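Local atomic coordinates of uncharacterized protein (Candida albicans, PDB entry 5K04), a protein that probably serves as the non-catalytic auxiliary subunit of the NatB N-terminal acetyltransferase complex, binding the catalytic subunit NAT3. Residues K198-V203 with M220-E225; L375-I380 with Y409-W414; V396-L401 with M416-Q421. One frame throughout, in Å; residues are numbered along the deposited sequence.

Interaction 1 (K198-V203 with M220-E225); sequences KEIEQV and MKAMKE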
# COMPACT_ATOMS: atom_id res chain seq x y z
N LYS A 198 -0.58 33.73 8.93
CA LYS A 198 -0.64 35.15 8.62
C LYS A 198 0.31 35.49 7.48
O LYS A 198 -0.04 36.25 6.56
CB LYS A 198 -0.29 36.00 9.85
CG LYS A 198 -1.32 35.96 10.95
CD LYS A 198 -2.63 36.60 10.52
CE LYS A 198 -2.63 38.11 10.76
NZ LYS A 198 -4.01 38.69 10.64
N GLU A 199 1.53 34.95 7.53
CA GLU A 199 2.52 35.24 6.50
C GLU A 199 2.12 34.61 5.17
O GLU A 199 2.28 35.23 4.11
CB GLU A 199 3.90 34.76 6.96
CG GLU A 199 4.47 35.51 8.16
CD GLU A 199 5.70 34.80 8.75
OE1 GLU A 199 5.66 33.56 8.90
OE2 GLU A 199 6.69 35.50 9.06
N ILE A 200 1.58 33.39 5.22
CA ILE A 200 1.13 32.70 4.00
C ILE A 200 0.12 33.56 3.24
O ILE A 200 0.23 33.74 2.02
CB ILE A 200 0.56 31.32 4.36
CG1 ILE A 200 1.67 30.35 4.79
CG2 ILE A 200 -0.24 30.75 3.20
CD1 ILE A 200 1.17 28.98 5.19
N GLU A 201 -0.89 34.09 3.93
CA GLU A 201 -1.88 34.93 3.25
C GLU A 201 -1.23 36.15 2.63
O GLU A 201 -1.51 36.51 1.48
CB GLU A 201 -2.99 35.37 4.21
CG GLU A 201 -4.02 36.25 3.49
CD GLU A 201 -5.18 36.72 4.37
OE1 GLU A 201 -5.16 36.46 5.60
OE2 GLU A 201 -6.11 37.37 3.81
N GLN A 202 -0.38 36.82 3.41
CA GLN A 202 0.32 38.00 2.93
C GLN A 202 1.18 37.68 1.71
O GLN A 202 1.18 38.42 0.73
CB GLN A 202 1.15 38.59 4.08
CG GLN A 202 1.88 39.86 3.75
CD GLN A 202 0.95 40.93 3.20
OE1 GLN A 202 -0.16 41.13 3.70
NE2 GLN A 202 1.40 41.63 2.16
N VAL A 203 1.89 36.54 1.74
CA VAL A 203 2.74 36.16 0.62
C VAL A 203 1.90 35.79 -0.60
O VAL A 203 2.08 36.35 -1.69
CB VAL A 203 3.67 35.00 1.02
CG1 VAL A 203 4.45 34.48 -0.20
CG2 VAL A 203 4.62 35.46 2.10
N MET A 220 -6.61 29.45 0.80
CA MET A 220 -7.95 29.50 1.40
C MET A 220 -7.91 29.04 2.85
O MET A 220 -8.58 29.62 3.71
CB MET A 220 -8.93 28.65 0.57
CG MET A 220 -9.49 29.37 -0.67
SD MET A 220 -10.88 28.57 -1.43
CE MET A 220 -9.99 27.35 -2.28
N LYS A 221 -7.10 28.01 3.14
CA LYS A 221 -6.96 27.53 4.51
C LYS A 221 -6.34 28.60 5.41
O LYS A 221 -6.75 28.77 6.56
CB LYS A 221 -6.10 26.27 4.52
CG LYS A 221 -5.77 25.76 5.88
CD LYS A 221 -4.84 24.55 5.81
CE LYS A 221 -4.57 24.04 7.22
NZ LYS A 221 -3.59 22.94 7.24
N ALA A 222 -5.36 29.34 4.88
CA ALA A 222 -4.73 30.41 5.63
C ALA A 222 -5.72 31.51 5.97
O ALA A 222 -5.87 31.89 7.14
CB ALA A 222 -3.54 30.95 4.85
N MET A 223 -6.45 32.01 4.96
CA MET A 223 -7.45 33.05 5.19
C MET A 223 -8.46 32.63 6.23
O MET A 223 -8.86 33.42 7.09
CB MET A 223 -8.19 33.37 3.89
CG MET A 223 -7.36 34.07 2.85
SD MET A 223 -8.04 33.60 1.29
CE MET A 223 -8.15 35.22 0.80
N LYS A 224 -8.91 31.38 6.17
CA LYS A 224 -9.85 30.90 7.16
C LYS A 224 -9.24 30.94 8.55
O LYS A 224 -9.87 31.44 9.50
CB LYS A 224 -10.31 29.48 6.80
CG LYS A 224 -11.42 28.93 7.67
CD LYS A 224 -11.49 27.43 7.51
CE LYS A 224 -12.57 26.80 8.37
NZ LYS A 224 -12.50 25.32 8.20
N GLU A 225 -8.01 30.45 8.69
CA GLU A 225 -7.32 30.45 9.98
C GLU A 225 -7.07 31.87 10.48
O GLU A 225 -7.11 32.12 11.69
CB GLU A 225 -6.01 29.67 9.88
CG GLU A 225 -6.12 28.23 10.39
CD GLU A 225 -5.04 27.30 9.83
OE1 GLU A 225 -3.85 27.70 9.81
OE2 GLU A 225 -5.39 26.18 9.39

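Interaction 2 (L375-I380 with Y409-W414); sequences LTLRTI and YKLKLW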
# COMPACT_ATOMS: atom_id res chain seq x y z
N LEU A 375 -27.21 -4.52 -1.46
CA LEU A 375 -28.16 -5.02 -0.47
C LEU A 375 -27.86 -6.47 -0.08
O LEU A 375 -27.87 -6.81 1.11
CB LEU A 375 -29.59 -4.91 -1.03
CG LEU A 375 -29.98 -3.45 -1.26
CD1 LEU A 375 -31.49 -3.25 -1.41
CD2 LEU A 375 -29.46 -2.62 -0.10
N THR A 376 -27.57 -7.32 -1.07
CA THR A 376 -27.33 -8.73 -0.78
C THR A 376 -26.07 -8.92 0.06
O THR A 376 -26.05 -9.76 0.97
CB THR A 376 -27.25 -9.54 -2.09
OG1 THR A 376 -26.15 -9.12 -2.90
CG2 THR A 376 -28.52 -9.37 -2.87
N LEU A 377 -25.01 -8.14 -0.21
CA LEU A 377 -23.80 -8.25 0.60
C LEU A 377 -24.08 -7.87 2.05
O LEU A 377 -23.69 -8.59 2.98
CB LEU A 377 -22.68 -7.39 0.00
CG LEU A 377 -21.33 -7.43 0.73
CD1 LEU A 377 -20.74 -8.83 0.75
CD2 LEU A 377 -20.37 -6.45 0.11
N ARG A 378 -24.80 -6.77 2.26
CA ARG A 378 -25.24 -6.42 3.61
C ARG A 378 -26.03 -7.56 4.26
O ARG A 378 -25.83 -7.89 5.43
CB ARG A 378 -26.08 -5.14 3.56
CG ARG A 378 -25.28 -3.84 3.47
CD ARG A 378 -26.17 -2.64 3.17
NE ARG A 378 -25.44 -1.37 3.19
CZ ARG A 378 -25.60 -0.42 4.12
NH1 ARG A 378 -26.46 -0.59 5.12
NH2 ARG A 378 -24.89 0.71 4.05
N THR A 379 -26.95 -8.17 3.51
CA THR A 379 -27.66 -9.31 4.06
C THR A 379 -26.70 -10.45 4.38
O THR A 379 -26.78 -11.05 5.45
CB THR A 379 -28.75 -9.78 3.09
OG1 THR A 379 -29.69 -8.72 2.87
CG2 THR A 379 -29.51 -10.97 3.68
N ILE A 380 -25.75 -10.72 3.48
CA ILE A 380 -24.84 -11.83 3.73
C ILE A 380 -23.95 -11.53 4.92
O ILE A 380 -23.76 -12.37 5.81
CB ILE A 380 -24.02 -12.14 2.45
CG1 ILE A 380 -24.91 -12.87 1.44
CG2 ILE A 380 -22.81 -12.97 2.78
CD1 ILE A 380 -24.26 -13.05 0.06
N TYR A 409 -16.04 -6.70 -7.13
CA TYR A 409 -14.84 -7.01 -6.36
C TYR A 409 -15.17 -7.22 -4.88
O TYR A 409 -14.54 -8.05 -4.23
CB TYR A 409 -13.79 -5.91 -6.55
CG TYR A 409 -14.09 -4.58 -5.89
CD1 TYR A 409 -13.88 -4.40 -4.53
CD2 TYR A 409 -14.56 -3.50 -6.62
CE1 TYR A 409 -14.14 -3.18 -3.91
CE2 TYR A 409 -14.84 -2.26 -5.99
CZ TYR A 409 -14.63 -2.11 -4.65
OH TYR A 409 -14.87 -0.90 -4.03
N LYS A 410 -16.16 -6.49 -4.34
CA LYS A 410 -16.47 -6.67 -2.93
C LYS A 410 -16.93 -8.10 -2.66
O LYS A 410 -16.53 -8.71 -1.67
CB LYS A 410 -17.53 -5.66 -2.47
CG LYS A 410 -16.99 -4.23 -2.38
CD LYS A 410 -17.80 -3.37 -1.43
CE LYS A 410 -19.20 -3.15 -1.91
NZ LYS A 410 -19.25 -2.40 -3.17
N LEU A 411 -17.76 -8.65 -3.55
CA LEU A 411 -18.18 -10.03 -3.38
C LEU A 411 -16.99 -10.97 -3.47
O LEU A 411 -16.92 -11.97 -2.75
CB LEU A 411 -19.24 -10.41 -4.43
CG LEU A 411 -20.54 -9.62 -4.54
CD1 LEU A 411 -21.43 -10.13 -5.71
CD2 LEU A 411 -21.33 -9.65 -3.23
N LYS A 412 -16.04 -10.67 -4.38
CA LYS A 412 -14.84 -11.49 -4.53
C LYS A 412 -13.98 -11.45 -3.27
O LYS A 412 -13.51 -12.49 -2.80
CB LYS A 412 -14.05 -11.01 -5.74
CG LYS A 412 -14.66 -11.41 -7.07
CD LYS A 412 -13.78 -11.03 -8.22
CE LYS A 412 -14.36 -11.50 -9.56
NZ LYS A 412 -13.34 -11.25 -10.62
N LEU A 413 -13.78 -10.26 -2.71
CA LEU A 413 -12.95 -10.16 -1.51
C LEU A 413 -13.57 -10.96 -0.37
O LEU A 413 -12.87 -11.67 0.35
CB LEU A 413 -12.78 -8.70 -1.09
CG LEU A 413 -12.04 -7.80 -2.08
CD1 LEU A 413 -12.00 -6.37 -1.57
CD2 LEU A 413 -10.67 -8.30 -2.31
N TRP A 414 -14.89 -10.86 -0.22
CA TRP A 414 -15.57 -11.58 0.86
C TRP A 414 -15.48 -13.09 0.64
O TRP A 414 -15.25 -13.84 1.59
CB TRP A 414 -17.02 -11.11 0.96
CG TRP A 414 -17.18 -9.92 1.83
CD1 TRP A 414 -17.28 -8.61 1.42
CD2 TRP A 414 -17.18 -9.90 3.26
NE1 TRP A 414 -17.38 -7.79 2.51
CE2 TRP A 414 -17.31 -8.55 3.65
CE3 TRP A 414 -17.09 -10.89 4.25
CZ2 TRP A 414 -17.35 -8.16 5.01
CZ3 TRP A 414 -17.14 -10.50 5.60
CH2 TRP A 414 -17.27 -9.14 5.96

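Interaction 3 (V396-L401 with M416-Q421); sequences VLLKHL and MKLYSQ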
# COMPACT_ATOMS: atom_id res chain seq x y z
N VAL A 396 -21.71 -20.38 -1.10
CA VAL A 396 -22.60 -20.73 -2.20
C VAL A 396 -23.35 -19.51 -2.72
O VAL A 396 -23.56 -19.35 -3.93
CB VAL A 396 -23.57 -21.84 -1.75
CG1 VAL A 396 -24.55 -22.17 -2.83
CG2 VAL A 396 -22.78 -23.07 -1.34
N LEU A 397 -23.76 -18.62 -1.81
CA LEU A 397 -24.52 -17.45 -2.23
C LEU A 397 -23.62 -16.45 -2.95
O LEU A 397 -24.00 -15.91 -4.00
CB LEU A 397 -25.21 -16.81 -1.02
CG LEU A 397 -26.27 -17.67 -0.32
CD1 LEU A 397 -26.73 -17.08 1.03
CD2 LEU A 397 -27.48 -17.89 -1.22
N LEU A 398 -22.41 -16.21 -2.43
CA LEU A 398 -21.47 -15.29 -3.08
C LEU A 398 -21.14 -15.76 -4.50
O LEU A 398 -21.26 -14.99 -5.46
CB LEU A 398 -20.20 -15.16 -2.24
CG LEU A 398 -20.37 -14.38 -0.93
CD1 LEU A 398 -19.07 -14.32 -0.16
CD2 LEU A 398 -20.91 -12.95 -1.17
N LYS A 399 -20.76 -17.04 -4.65
CA LYS A 399 -20.49 -17.60 -5.97
C LYS A 399 -21.70 -17.45 -6.89
O LYS A 399 -21.55 -17.18 -8.09
CB LYS A 399 -20.10 -19.08 -5.86
CG LYS A 399 -18.82 -19.33 -5.10
CD LYS A 399 -18.59 -20.80 -4.85
CE LYS A 399 -18.45 -21.56 -6.16
NZ LYS A 399 -18.52 -23.03 -5.92
N HIS A 400 -22.91 -17.65 -6.36
CA HIS A 400 -24.09 -17.55 -7.21
C HIS A 400 -24.28 -16.13 -7.72
O HIS A 400 -24.53 -15.92 -8.91
CB HIS A 400 -25.34 -18.01 -6.46
CG HIS A 400 -26.57 -17.94 -7.29
ND1 HIS A 400 -27.45 -16.88 -7.25
CD2 HIS A 400 -27.06 -18.78 -8.23
CE1 HIS A 400 -28.43 -17.07 -8.11
NE2 HIS A 400 -28.21 -18.22 -8.72
N LEU A 401 -24.16 -15.15 -6.83
CA LEU A 401 -24.20 -13.74 -7.22
C LEU A 401 -23.12 -13.40 -8.24
O LEU A 401 -23.37 -12.63 -9.18
CB LEU A 401 -24.07 -12.87 -5.97
CG LEU A 401 -25.10 -13.14 -4.87
CD1 LEU A 401 -24.84 -12.29 -3.65
CD2 LEU A 401 -26.52 -12.96 -5.38
N MET A 416 -13.07 -14.68 -0.69
CA MET A 416 -11.75 -15.08 -0.21
C MET A 416 -11.70 -15.12 1.32
O MET A 416 -11.13 -16.05 1.90
CB MET A 416 -10.67 -14.15 -0.78
CG MET A 416 -10.29 -14.51 -2.22
SD MET A 416 -8.80 -13.77 -2.87
CE MET A 416 -9.35 -12.13 -2.85
N LYS A 417 -12.34 -14.15 1.98
CA LYS A 417 -12.37 -14.14 3.45
C LYS A 417 -13.05 -15.40 3.99
O LYS A 417 -12.56 -16.02 4.94
CB LYS A 417 -13.08 -12.89 3.97
CG LYS A 417 -12.36 -11.60 3.62
CD LYS A 417 -13.06 -10.33 4.15
CE LYS A 417 -13.29 -10.37 5.65
NZ LYS A 417 -13.80 -9.05 6.15
N LEU A 418 -14.19 -15.78 3.40
CA LEU A 418 -14.89 -16.99 3.84
C LEU A 418 -14.03 -18.23 3.63
O LEU A 418 -13.87 -19.04 4.55
CB LEU A 418 -16.22 -17.16 3.09
CG LEU A 418 -17.35 -16.12 3.23
CD1 LEU A 418 -18.71 -16.73 2.86
CD2 LEU A 418 -17.42 -15.55 4.59
N TYR A 419 -13.45 -18.38 2.43
CA TYR A 419 -12.54 -19.50 2.16
C TYR A 419 -11.38 -19.52 3.14
O TYR A 419 -10.83 -20.59 3.43
CB TYR A 419 -11.98 -19.42 0.74
CG TYR A 419 -12.88 -19.95 -0.37
CD1 TYR A 419 -13.65 -21.10 -0.20
CD2 TYR A 419 -12.92 -19.31 -1.60
CE1 TYR A 419 -14.46 -21.58 -1.25
CE2 TYR A 419 -13.73 -19.76 -2.61
CZ TYR A 419 -14.50 -20.90 -2.45
OH TYR A 419 -15.28 -21.32 -3.49
N SER A 420 -10.98 -18.34 3.62
CA SER A 420 -9.86 -18.24 4.56
C SER A 420 -10.22 -18.81 5.92
O SER A 420 -9.32 -18.96 6.75
CB SER A 420 -9.41 -16.79 4.71
OG SER A 420 -10.18 -16.11 5.69
N GLN A 421 -11.50 -19.08 6.17
CA GLN A 421 -11.99 -19.69 7.40
C GLN A 421 -11.90 -21.21 7.38
O GLN A 421 -12.09 -21.85 8.43
CB GLN A 421 -13.45 -19.31 7.66
CG GLN A 421 -13.73 -17.82 7.65
CD GLN A 421 -12.85 -17.08 8.64
OE1 GLN A 421 -12.87 -17.36 9.84
NE2 GLN A 421 -12.04 -16.16 8.13

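Interaction 1 (K198-V203 with M220-E225)
Ala-222 meets Ile-200 where helix 197-204 passes helix 213-225, and this is the tight end of the contact. The methyl CB of Ala-222 lies 3.7 Å from CG2 of Ile-200. Having so small a side chain there lets the two backbones come close: the CA atoms of Glu-201 and Ala-222 are 5.8 Å apart, and the segment axes approach to 8.5 Å at an angle of 126°. This is successive helices of an all-helical fold packing obliquely antiparallel, with a small residue at the closest approach. Ile-200 suits its place because its beta-branch offers a methyl directly at the helix surface; CG2 stands anti to the backbone N and faces the alanine.

The Glu-201 side is looser, and the glutamate itself is partly exposed, although Met-223 is buried. Glu-201 is extended, and its chain crosses that of Met-223 at about a right angle. Its OE2 only touches Met-223, 3.7 Å from CG. Glu-201 OE1 takes hydrogen bonds from Ser-228 OG and Asn-226 ND2, just after helix 213-225. Met-223, whose chain bends at chi3, also touches Ala-231 of helix 229-242. Between the two segments, then, cohesion comes from van der Waals packing alone.

Interaction 2 (L375-I380 with Y409-W414)
Leu-377 reaches across from helix 372-383 and touches three residues of helix 409-419: Lys-410, Leu-411 and Trp-414. Its CG stands anti to the backbone N (chi1 -179°), which carries both methyls out into the space between the helices. Leu-377 CD1 lies over one face of the Trp-414 indole, 3.9 Å from the centroid of the five-membered ring and 28° off its normal, a CH-pi contact. The closest approach of Leu-377 CD1 is 3.5 Å, to CD1 of Trp-414. Leu-377 CD1 also packs against CD2 of Leu-411 at 4.1 Å. Leu-377 CD2 rests 3.9 Å from CB of Lys-410, so the aliphatic part of the lysine is used as a hydrophobic surface. A branched leucine suits this place because its two methyls both reach the indole, while CD1 also packs on Leu-411 and CD2 on Lys-410.

Groups farther out hold these partners. Lys-410 makes a salt bridge through NZ with Glu-374, which pairs the buried charge. The indole NE1 donates to the backbone oxygen of Glu-555, while Trp-556 meets the ring edge-to-face and Lys-417 adds a cation-pi contact; together they probably limit how the ring can turn.

The segment axes run nearly parallel, 21° apart, and are separated by 11.0 Å. Near-parallel helices with one intervening helix, 388-404, are as expected for stacked helical hairpins in a TPR-clan region. That helix packs on Thr-376 and Ile-380, while NAT3, the neighbouring chain, packs on Tyr-409, Lys-410 and Leu-413.

Interaction 3 (V396-L401 with M416-Q421)
Leu-398 and Leu-418 form a small, buried leucine-to-leucine contact between consecutive helices, 388-404 and 409-419, with Lys-399 and Tyr-419 meeting beside them. Across the leucine pair, CD1 of Leu-398 comes 3.9 Å from CD1 of Leu-418. The CA atoms of Leu-398 and Leu-418 are 9.7 Å apart, the shortest such separation between the two segments, so long side chains are needed to bridge it. The two chains cross obliquely, meeting through one methyl each. Further apolar groups surround them: Ile-380, Leu-411 and Trp-414 pack on Leu-398, while Ile-395 and Ile-565 pack on Leu-418.

At the second pair, OH of Tyr-419 lies 3.6 Å from CD of Lys-399, a packing contact with the aliphatic part of the lysine. The lysine bends at chi3 (62°) and crosses the tyrosine side chain at about a right angle. Its ammonium group goes elsewhere, with NZ hydrogen-bonded to Thr-731. Lysine fits a partly exposed edge like this one, since its methylenes can pack while its charged end reaches a polar partner.

A little farther along the chain, the Gln-421 side chain turns back to bind the carbonyl of Lys-417. NE2 of Gln-421 donates to O of Lys-417 over 3.2 Å, at a nearly straight N-H···O angle of 163°. The same NE2 also bonds to the backbone oxygen of Asp-566, tying this part of the chain to a later part.

Successive helices packed through aliphatic side chains are characteristic of all-helical repeat proteins, consistent with the TPR-related family to which this region belongs.

Overall arrangement
All three contacts join helices mainly through apolar packing, but they differ in place and partners. Interactions 2 and 3 share helix 409-419 and have centres about 9 Å apart; Ile-380 and Thr-376 of the former pack on Leu-398 and Leu-401 of the latter, making one continuous core from three successive helices. Interaction 2 is fully buried at its touching residues and uses an aromatic face, whereas interaction 3 pairs two leucines and sets a tyrosine hydroxyl against a partly exposed lysine. Interaction 1 lies apart, its centre about 46 Å from that of interaction 2, and relies on close backbone approach over an alanine, with a partly exposed glutamate at its margin.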